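Local coordinates for protein toll-like receptor 13 (Mus musculus, PDB 4Z0C) that recognises and binds bacterial 23S ribosomal RNA in endosomes through its leucine-rich-repeat ectodomain and signals through MYD88 and TRAF6 to activate NF-kappa-B, at residues L191-L201 with K215-T224; L240-Q249 with T270-K280. All coordinates share one frame; numbering follows the deposited sequence.

Contact 1. Residues L191-L201 with K215-T224; sequences LRELNFSALSL and KVIQNVYLKT
Ile217 pushes a bump from 215-224 into a hollow lined by the backbone of 191-194. There CD1 lies 3.6 Å from Leu191 O, CG2 faces the N of Leu194, and CD1 also meets CG of Leu194. Leu194 in turn sets its CB against CG1 of Val220, on the same face of the short ladder. Two parallel bridges, Leu194 with Val220 and Asn195 with Tyr221, hold the two segments in register. Leu194 N donates to Asn219 O (2.9 Å), Tyr221 N returns a bond to Leu194 O (3.0 Å), and Phe196 N reaches Tyr221 O (3.0 Å). Across the ladder's other face, with its amide turned away from the backbone N (chi1 180°), Asn195 lays OD1 against CB of Tyr221 (3.3 Å), the amide and ring planes 71° apart. The bond from Ser197 N to the same OD1 closes an Asx turn, and Ser197 OG adds a second in the carbonyl plane; together they fix the amide. Farther along, CD2 of Leu222 rests against CD1 of Phe196, and the methyl CG2 of Thr224 packs on CB of Phe196 (3.8 Å). Leu191 N is held by Asn212, while Glu193 turns its carboxylate to His173. Such parallel stacking of successive turns, here from LRR 7 and LRR 8, is characteristic of the leucine-rich-repeat solenoid.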
loop_
_atom_site.group_PDB
_atom_site.type_symbol
_atom_site.label_atom_id
_atom_site.label_comp_id
_atom_site.label_asym_id
_atom_site.label_seq_id
_atom_site.Cartn_x
_atom_site.Cartn_y
_atom_site.Cartn_z
ATOM N N LEU A 191 30.987 9.008 35.171
ATOM C CA LEU A 191 32.373 9.259 35.558
ATOM C C LEU A 191 32.634 10.678 36.025
ATOM O O LEU A 191 32.264 11.632 35.343
ATOM C CB LEU A 191 33.312 8.979 34.388
ATOM C CG LEU A 191 33.546 7.517 34.041
ATOM C CD1 LEU A 191 34.409 7.424 32.792
ATOM C CD2 LEU A 191 34.201 6.822 35.213
ATOM N N ARG A 192 33.314 10.804 37.164
ATOM C CA ARG A 192 33.731 12.105 37.680
ATOM C C ARG A 192 35.201 12.312 37.376
ATOM O O ARG A 192 35.711 13.414 37.514
ATOM C CB ARG A 192 33.515 12.197 39.191
ATOM C CG ARG A 192 32.073 12.090 39.638
ATOM C CD ARG A 192 31.435 13.446 39.885
ATOM N NE ARG A 192 30.036 13.300 40.284
ATOM C CZ ARG A 192 29.629 13.098 41.535
ATOM N NH1 ARG A 192 28.337 12.972 41.803
ATOM N NH2 ARG A 192 30.516 13.011 42.518
ATOM N N GLU A 193 35.878 11.256 36.938
ATOM C CA GLU A 193 37.319 11.338 36.706
ATOM C C GLU A 193 37.752 10.526 35.489
ATOM O O GLU A 193 37.097 9.562 35.101
ATOM C CB GLU A 193 38.077 10.824 37.941
ATOM C CG GLU A 193 38.381 9.326 37.866
ATOM C CD GLU A 193 38.721 8.691 39.204
ATOM O OE1 GLU A 193 37.813 8.569 40.057
ATOM O OE2 GLU A 193 39.890 8.288 39.392
ATOM N N LEU A 194 38.869 10.921 34.896
ATOM C CA LEU A 194 39.495 10.150 33.831
ATOM C C LEU A 194 40.971 9.914 34.159
ATOM O O LEU A 194 41.837 10.015 33.293
ATOM C CB LEU A 194 39.344 10.859 32.477
ATOM C CG LEU A 194 38.005 10.647 31.760
ATOM C CD1 LEU A 194 37.905 11.477 30.493
ATOM C CD2 LEU A 194 37.800 9.179 31.444
ATOM N N ASN A 195 41.244 9.597 35.421
ATOM C CA ASN A 195 42.608 9.391 35.901
ATOM C C ASN A 195 43.001 7.911 35.843
ATOM O O ASN A 195 42.609 7.124 36.709
ATOM C CB ASN A 195 42.717 9.930 37.339
ATOM C CG ASN A 195 44.101 9.757 37.940
ATOM O OD1 ASN A 195 45.038 9.302 37.274
ATOM N ND2 ASN A 195 44.230 10.104 39.220
ATOM N N PHE A 196 43.788 7.528 34.843
ATOM C CA PHE A 196 44.153 6.114 34.690
ATOM C C PHE A 196 45.551 5.734 35.222
ATOM O O PHE A 196 46.135 4.767 34.754
ATOM C CB PHE A 196 44.037 5.675 33.217
ATOM C CG PHE A 196 42.625 5.468 32.742
ATOM C CD1 PHE A 196 41.837 6.540 32.367
ATOM C CD2 PHE A 196 42.090 4.194 32.654
ATOM C CE1 PHE A 196 40.538 6.351 31.914
ATOM C CE2 PHE A 196 40.783 4.000 32.210
ATOM C CZ PHE A 196 40.010 5.090 31.842
ATOM N N SER A 197 46.080 6.487 36.185
ATOM C CA SER A 197 47.399 6.201 36.789
ATOM C C SER A 197 47.607 4.747 37.209
ATOM O O SER A 197 48.500 4.066 36.707
ATOM C CB SER A 197 47.610 7.088 38.018
ATOM O OG SER A 197 47.820 8.436 37.635
ATOM N N ALA A 198 46.748 4.264 38.098
ATOM C CA ALA A 198 46.890 2.931 38.674
ATOM C C ALA A 198 46.425 1.801 37.754
ATOM O O ALA A 198 46.384 0.630 38.157
ATOM C CB ALA A 198 46.147 2.866 39.993
ATOM N N LEU A 199 46.063 2.146 36.524
ATOM C CA LEU A 199 45.578 1.151 35.577
ATOM C C LEU A 199 46.462 1.114 34.334
ATOM O O LEU A 199 46.430 2.015 33.521
ATOM C CB LEU A 199 44.123 1.438 35.204
ATOM C CG LEU A 199 43.517 0.423 34.235
ATOM C CD1 LEU A 199 43.551 -0.969 34.849
ATOM C CD2 LEU A 199 42.093 0.811 33.832
ATOM N N SER A 200 47.297 0.096 34.203
ATOM C CA SER A 200 48.176 0.034 33.041
ATOM C C SER A 200 47.549 -0.730 31.885
ATOM O O SER A 200 47.287 -1.931 31.988
ATOM C CB SER A 200 49.517 -0.585 33.411
ATOM O OG SER A 200 50.405 0.405 33.899
ATOM N N LEU A 201 47.330 -0.029 30.777
ATOM C CA LEU A 201 46.713 -0.621 29.596
ATOM C C LEU A 201 47.614 -0.428 28.391
ATOM O O LEU A 201 47.301 0.362 27.496
ATOM C CB LEU A 201 45.349 0.015 29.350
ATOM C CG LEU A 201 44.436 -0.104 30.568
ATOM C CD1 LEU A 201 43.134 0.602 30.339
ATOM C CD2 LEU A 201 44.200 -1.565 30.849
ATOM N N LYS A 215 28.503 16.756 35.786
ATOM C CA LYS A 215 29.735 17.253 36.403
ATOM C C LYS A 215 30.950 17.250 35.476
ATOM O O LYS A 215 31.261 16.238 34.837
ATOM C CB LYS A 215 30.057 16.489 37.691
ATOM C CG LYS A 215 29.236 16.957 38.889
ATOM C CD LYS A 215 30.123 17.410 40.053
ATOM C CE LYS A 215 30.712 18.804 39.815
ATOM N NZ LYS A 215 31.502 19.321 40.979
ATOM N N VAL A 216 31.608 18.405 35.390
ATOM C CA VAL A 216 32.776 18.579 34.530
ATOM C C VAL A 216 34.004 17.808 35.046
ATOM O O VAL A 216 34.337 17.857 36.230
ATOM C CB VAL A 216 33.114 20.074 34.325
ATOM C CG1 VAL A 216 33.254 20.775 35.661
ATOM C CG2 VAL A 216 34.372 20.234 33.476
ATOM N N ILE A 217 34.653 17.084 34.138
ATOM C CA ILE A 217 35.818 16.273 34.464
ATOM C C ILE A 217 37.096 17.063 34.249
ATOM O O ILE A 217 37.369 17.517 33.135
ATOM C CB ILE A 217 35.883 15.007 33.582
ATOM C CG1 ILE A 217 34.706 14.077 33.887
ATOM C CG2 ILE A 217 37.189 14.285 33.813
ATOM C CD1 ILE A 217 34.625 12.843 32.977
ATOM N N GLN A 218 37.871 17.212 35.323
ATOM C CA GLN A 218 39.131 17.960 35.319
ATOM C C GLN A 218 40.322 17.045 35.562
ATOM O O GLN A 218 41.435 17.292 35.096
ATOM C CB GLN A 218 39.108 19.005 36.429
ATOM C CG GLN A 218 38.460 20.304 36.064
ATOM C CD GLN A 218 38.096 21.117 37.291
ATOM O OE1 GLN A 218 37.123 20.810 37.985
ATOM N NE2 GLN A 218 38.902 22.137 37.590
ATOM N N ASN A 219 40.064 15.993 36.325
ATOM C CA ASN A 219 41.070 15.031 36.738
ATOM C C ASN A 219 41.363 14.023 35.625
ATOM O O ASN A 219 40.755 12.958 35.579
ATOM C CB ASN A 219 40.531 14.302 37.966
ATOM C CG ASN A 219 41.577 14.059 39.016
ATOM O OD1 ASN A 219 42.777 14.061 38.737
ATOM N ND2 ASN A 219 41.126 13.841 40.244
ATOM N N VAL A 220 42.297 14.342 34.734
ATOM C CA VAL A 220 42.539 13.500 33.566
ATOM C C VAL A 220 43.990 13.057 33.473
ATOM O O VAL A 220 44.899 13.881 33.532
ATOM C CB VAL A 220 42.223 14.248 32.262
ATOM C CG1 VAL A 220 42.411 13.317 31.074
ATOM C CG2 VAL A 220 40.807 14.809 32.288
ATOM N N TYR A 221 44.220 11.761 33.320
ATOM C CA TYR A 221 45.583 11.272 33.198
ATOM C C TYR A 221 45.651 10.051 32.305
ATOM O O TYR A 221 45.175 8.973 32.677
ATOM C CB TYR A 221 46.161 10.930 34.576
ATOM C CG TYR A 221 47.637 10.584 34.547
ATOM C CD1 TYR A 221 48.607 11.586 34.601
ATOM C CD2 TYR A 221 48.064 9.258 34.467
ATOM C CE1 TYR A 221 49.960 11.280 34.574
ATOM C CE2 TYR A 221 49.421 8.941 34.444
ATOM C CZ TYR A 221 50.363 9.960 34.500
ATOM O OH TYR A 221 51.707 9.657 34.473
ATOM N N LEU A 222 46.307 10.208 31.157
ATOM C CA LEU A 222 46.275 9.183 30.116
ATOM C C LEU A 222 47.661 8.696 29.653
ATOM O O LEU A 222 47.750 7.947 28.678
ATOM C CB LEU A 222 45.473 9.693 28.907
ATOM C CG LEU A 222 44.029 10.187 29.112
ATOM C CD1 LEU A 222 43.472 10.706 27.799
ATOM C CD2 LEU A 222 43.115 9.112 29.698
ATOM N N LYS A 223 48.729 9.144 30.326
ATOM C CA LYS A 223 50.114 8.720 30.033
ATOM C C LYS A 223 50.242 7.218 29.920
ATOM O O LYS A 223 50.916 6.670 29.034
ATOM C CB LYS A 223 51.051 9.196 31.151
ATOM C CG LYS A 223 52.261 8.287 31.403
ATOM C CD LYS A 223 53.519 8.784 30.718
ATOM C CE LYS A 223 54.735 8.575 31.607
ATOM N NZ LYS A 223 55.625 9.773 31.650
ATOM N N THR A 224 49.535 6.562 30.821
ATOM C CA THR A 224 49.536 5.128 30.947
ATOM C C THR A 224 48.865 4.380 29.766
ATOM O O THR A 224 48.853 3.141 29.733
ATOM C CB THR A 224 48.878 4.780 32.285
ATOM O OG1 THR A 224 49.509 3.633 32.852
ATOM C CG2 THR A 224 47.435 4.497 32.088
#

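Contact 2. Residues L240-Q249 with T270-K280; sequences LENLSAKHLQ and TVCHLLGNLPK
With CG anti to the backbone N (chi1 174°), Leu274 sends its two methyls from helix 268-275 toward the leucines of 240-249. CD2 reaches both CD2 of Leu240 and CD2 of Leu243, each 3.7 Å away; the Leu240 side chain crosses it at about a right angle, while CD1 of Leu274 lies near CB of Leu243. A bend at chi2 (-70°) folds the Gln249 amide back over its own segment and against the turn that follows the helix. NE2 there donates twice. One bond runs almost straight to Ala245 O (2.8 Å, 177°), in the plane of the amide yet from above the carbonyl plane, whose opposite face receives Leu248 N. The second, more bent and with its acceptor tilted from the amide plane, goes to Asn277 O (2.8 Å), reaching it nearly end-on. These two bonds fix the rotation of the amide, and OE1 is left against CD of Pro279 at 3.3 Å. Between the leucine cluster and this amide, CB of Ala245 fits against CB of Asn277, and CD2 of Leu278 packs on CB of Leu248 (3.6 Å). At the far end CG2 of Thr270 lies beside the carboxylate of Glu241, whose OE2 takes a weak bond from OG1 of Thr270. A water accepts from Lys280 N and donates weakly to Gln249 O. The helix is tied to Cys302 by the disulfide of Cys272, and both Leu243 and Leu274 rest on Met254 of strand 253-255, so the loop following strand 230-232 and the helix share that strand as a neighbour.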
loop_
_atom_site.group_PDB
_atom_site.type_symbol
_atom_site.label_atom_id
_atom_site.label_comp_id
_atom_site.label_asym_id
_atom_site.label_seq_id
_atom_site.Cartn_x
_atom_site.Cartn_y
_atom_site.Cartn_z
ATOM N N LEU A 240 39.052 20.732 28.634
ATOM C CA LEU A 240 40.043 20.313 27.640
ATOM C C LEU A 240 41.489 20.776 27.889
ATOM O O LEU A 240 42.424 20.190 27.338
ATOM C CB LEU A 240 39.599 20.704 26.226
ATOM C CG LEU A 240 38.633 19.700 25.576
ATOM C CD1 LEU A 240 37.184 20.185 25.623
ATOM C CD2 LEU A 240 39.049 19.353 24.159
ATOM N N GLU A 241 41.679 21.808 28.714
ATOM C CA GLU A 241 43.027 22.246 29.092
ATOM C C GLU A 241 43.793 21.151 29.845
ATOM O O GLU A 241 45.019 21.052 29.739
ATOM C CB GLU A 241 42.968 23.506 29.953
ATOM C CG GLU A 241 42.539 24.755 29.205
ATOM C CD GLU A 241 41.033 24.924 29.169
ATOM O OE1 GLU A 241 40.340 24.163 29.876
ATOM O OE2 GLU A 241 40.541 25.820 28.444
ATOM N N ASN A 242 43.064 20.325 30.593
ATOM C CA ASN A 242 43.666 19.267 31.397
ATOM C C ASN A 242 43.932 18.003 30.606
ATOM O O ASN A 242 44.342 16.980 31.149
ATOM C CB ASN A 242 42.796 18.971 32.610
ATOM C CG ASN A 242 42.730 20.140 33.562
ATOM O OD1 ASN A 242 43.339 21.179 33.317
ATOM N ND2 ASN A 242 41.979 19.988 34.644
ATOM N N LEU A 243 43.690 18.082 29.307
ATOM C CA LEU A 243 44.094 17.033 28.395
ATOM C C LEU A 243 45.504 17.430 28.005
ATOM O O LEU A 243 45.831 18.609 27.945
ATOM C CB LEU A 243 43.178 17.018 27.173
ATOM C CG LEU A 243 42.526 15.741 26.630
ATOM C CD1 LEU A 243 42.312 14.657 27.676
ATOM C CD2 LEU A 243 41.199 16.120 25.988
ATOM N N SER A 244 46.354 16.456 27.771
ATOM C CA SER A 244 47.731 16.754 27.429
ATOM C C SER A 244 48.171 16.064 26.142
ATOM O O SER A 244 48.147 14.845 26.050
ATOM C CB SER A 244 48.647 16.365 28.597
ATOM O OG SER A 244 49.935 16.008 28.129
ATOM N N ALA A 245 48.607 16.847 25.165
ATOM C CA ALA A 245 49.071 16.289 23.899
ATOM C C ALA A 245 50.255 15.332 24.056
ATOM O O ALA A 245 50.450 14.438 23.237
ATOM C CB ALA A 245 49.427 17.416 22.935
ATOM N N LYS A 246 51.053 15.517 25.100
ATOM C CA LYS A 246 52.188 14.630 25.335
ATOM C C LYS A 246 51.746 13.208 25.605
ATOM O O LYS A 246 52.444 12.253 25.262
ATOM C CB LYS A 246 53.073 15.138 26.479
ATOM C CG LYS A 246 54.341 15.824 25.991
ATOM C CD LYS A 246 55.589 14.933 26.168
ATOM C CE LYS A 246 55.416 13.488 25.633
ATOM N NZ LYS A 246 55.367 13.386 24.140
ATOM N N HIS A 247 50.587 13.065 26.233
ATOM C CA HIS A 247 50.069 11.743 26.537
ATOM C C HIS A 247 49.238 11.139 25.402
ATOM O O HIS A 247 48.695 10.048 25.556
ATOM C CB HIS A 247 49.265 11.791 27.836
ATOM C CG HIS A 247 50.085 12.179 29.027
ATOM N ND1 HIS A 247 49.578 12.912 30.077
ATOM C CD2 HIS A 247 51.382 11.925 29.335
ATOM C CE1 HIS A 247 50.528 13.100 30.978
ATOM N NE2 HIS A 247 51.629 12.504 30.555
ATOM N N LEU A 248 49.150 11.842 24.273
ATOM C CA LEU A 248 48.284 11.412 23.163
ATOM C C LEU A 248 48.986 11.418 21.809
ATOM O O LEU A 248 48.369 11.728 20.797
ATOM C CB LEU A 248 47.047 12.316 23.082
ATOM C CG LEU A 248 46.199 12.328 24.360
ATOM C CD1 LEU A 248 45.226 13.517 24.399
ATOM C CD2 LEU A 248 45.463 10.999 24.530
ATOM N N GLN A 249 50.270 11.087 21.781
ATOM C CA GLN A 249 51.025 11.232 20.541
ATOM C C GLN A 249 50.719 10.133 19.533
ATOM O O GLN A 249 51.076 10.246 18.361
ATOM C CB GLN A 249 52.529 11.316 20.807
ATOM C CG GLN A 249 52.980 12.607 21.469
ATOM C CD GLN A 249 52.876 13.810 20.562
ATOM O OE1 GLN A 249 53.607 13.921 19.576
ATOM N NE2 GLN A 249 52.009 14.753 20.923
ATOM N N THR A 270 41.388 26.870 22.637
ATOM C CA THR A 270 41.655 25.703 23.459
ATOM C C THR A 270 41.794 24.448 22.599
ATOM O O THR A 270 42.775 23.717 22.688
ATOM C CB THR A 270 40.511 25.444 24.427
ATOM O OG1 THR A 270 40.192 26.653 25.129
ATOM C CG2 THR A 270 40.893 24.304 25.403
ATOM N N VAL A 271 40.797 24.219 21.754
ATOM C CA VAL A 271 40.761 23.046 20.895
ATOM C C VAL A 271 42.024 22.952 20.026
ATOM O O VAL A 271 42.666 21.912 19.971
ATOM C CB VAL A 271 39.468 23.026 20.014
ATOM C CG1 VAL A 271 39.470 21.832 19.103
ATOM C CG2 VAL A 271 38.214 22.998 20.899
ATOM N N CYS A 272 42.385 24.036 19.357
ATOM C CA CYS A 272 43.550 24.008 18.483
ATOM C C CYS A 272 44.859 23.798 19.257
ATOM O O CYS A 272 45.791 23.161 18.748
ATOM C CB CYS A 272 43.634 25.281 17.644
ATOM S SG CYS A 272 42.521 25.323 16.232
ATOM N N HIS A 273 44.931 24.322 20.479
ATOM C CA HIS A 273 46.145 24.127 21.284
ATOM C C HIS A 273 46.375 22.642 21.555
ATOM O O HIS A 273 47.513 22.171 21.565
ATOM C CB HIS A 273 46.123 24.919 22.607
ATOM C CG HIS A 273 47.349 24.713 23.440
ATOM N ND1 HIS A 273 48.613 25.038 22.993
ATOM C CD2 HIS A 273 47.516 24.159 24.666
ATOM C CE1 HIS A 273 49.501 24.716 23.917
ATOM N NE2 HIS A 273 48.861 24.180 24.942
ATOM N N LEU A 274 45.281 21.919 21.767
ATOM C CA LEU A 274 45.330 20.471 21.939
ATOM C C LEU A 274 45.623 19.774 20.615
ATOM O O LEU A 274 46.656 19.120 20.457
ATOM C CB LEU A 274 44.000 19.958 22.501
ATOM C CG LEU A 274 43.819 18.445 22.623
ATOM C CD1 LEU A 274 44.922 17.838 23.498
ATOM C CD2 LEU A 274 42.446 18.125 23.173
ATOM N N LEU A 275 44.698 19.931 19.671
ATOM C CA LEU A 275 44.713 19.210 18.399
ATOM C C LEU A 275 45.968 19.487 17.565
ATOM O O LEU A 275 46.452 18.604 16.844
ATOM C CB LEU A 275 43.458 19.556 17.588
ATOM C CG LEU A 275 42.263 18.607 17.680
ATOM C CD1 LEU A 275 42.033 18.098 19.100
ATOM C CD2 LEU A 275 41.020 19.295 17.148
ATOM N N GLY A 276 46.467 20.721 17.643
ATOM C CA GLY A 276 47.635 21.129 16.881
ATOM C C GLY A 276 48.905 20.372 17.237
ATOM O O GLY A 276 49.853 20.332 16.447
ATOM N N ASN A 277 48.926 19.759 18.415
ATOM C CA ASN A 277 50.090 18.985 18.859
ATOM C C ASN A 277 49.920 17.469 18.812
ATOM O O ASN A 277 50.650 16.740 19.483
ATOM C CB ASN A 277 50.510 19.418 20.252
ATOM C CG ASN A 277 51.146 20.791 20.259
ATOM O OD1 ASN A 277 52.095 21.053 19.517
ATOM N ND2 ASN A 277 50.588 21.694 21.056
ATOM N N LEU A 278 48.956 16.997 18.025
ATOM C CA LEU A 278 48.768 15.563 17.853
ATOM C C LEU A 278 49.108 15.188 16.415
ATOM O O LEU A 278 48.266 15.284 15.527
ATOM C CB LEU A 278 47.330 15.190 18.199
ATOM C CG LEU A 278 46.891 15.693 19.574
ATOM C CD1 LEU A 278 45.394 15.525 19.757
ATOM C CD2 LEU A 278 47.658 14.968 20.664
ATOM N N PRO A 279 50.357 14.776 16.178
ATOM C CA PRO A 279 50.881 14.643 14.814
ATOM C C PRO A 279 50.286 13.471 14.024
ATOM O O PRO A 279 50.485 13.384 12.809
ATOM C CB PRO A 279 52.391 14.446 15.035
ATOM C CG PRO A 279 52.486 13.830 16.399
ATOM C CD PRO A 279 51.377 14.466 17.199
ATOM N N LYS A 280 49.571 12.578 14.697
ATOM C CA LYS A 280 48.995 11.431 14.011
ATOM C C LYS A 280 47.466 11.578 13.833
ATOM O O LYS A 280 46.819 10.724 13.244
ATOM C CB LYS A 280 49.333 10.145 14.760
ATOM C CG LYS A 280 50.801 9.739 14.700
ATOM C CD LYS A 280 51.204 9.405 13.279
ATOM C CE LYS A 280 51.711 7.974 13.167
ATOM N NZ LYS A 280 51.945 7.581 11.741
HETATM O O HOH W 1 48.698 12.237 17.081
#

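Contacts 1 and 2 follow one another along the same solenoid, their centres about 16 Å apart, and each joins consecutive turns; both are partly buried, with mostly aliphatic side chains on the inner side and exposed polar residues such as Arg192 and Glu241 at the margin. They differ in how the turns are matched. Contact 1 is carried by backbone bonds of a short parallel ladder, whereas contact 2, with a helix on one side, has no backbone-to-backbone bond across it and relies on interlocking leucines and one glutamine amide. The two also meet directly: Asn242 ND2 probably bonds Gln218 O, Val220 packs on Leu243, and the rings of Tyr221 and His247 come together with planes at about 60°.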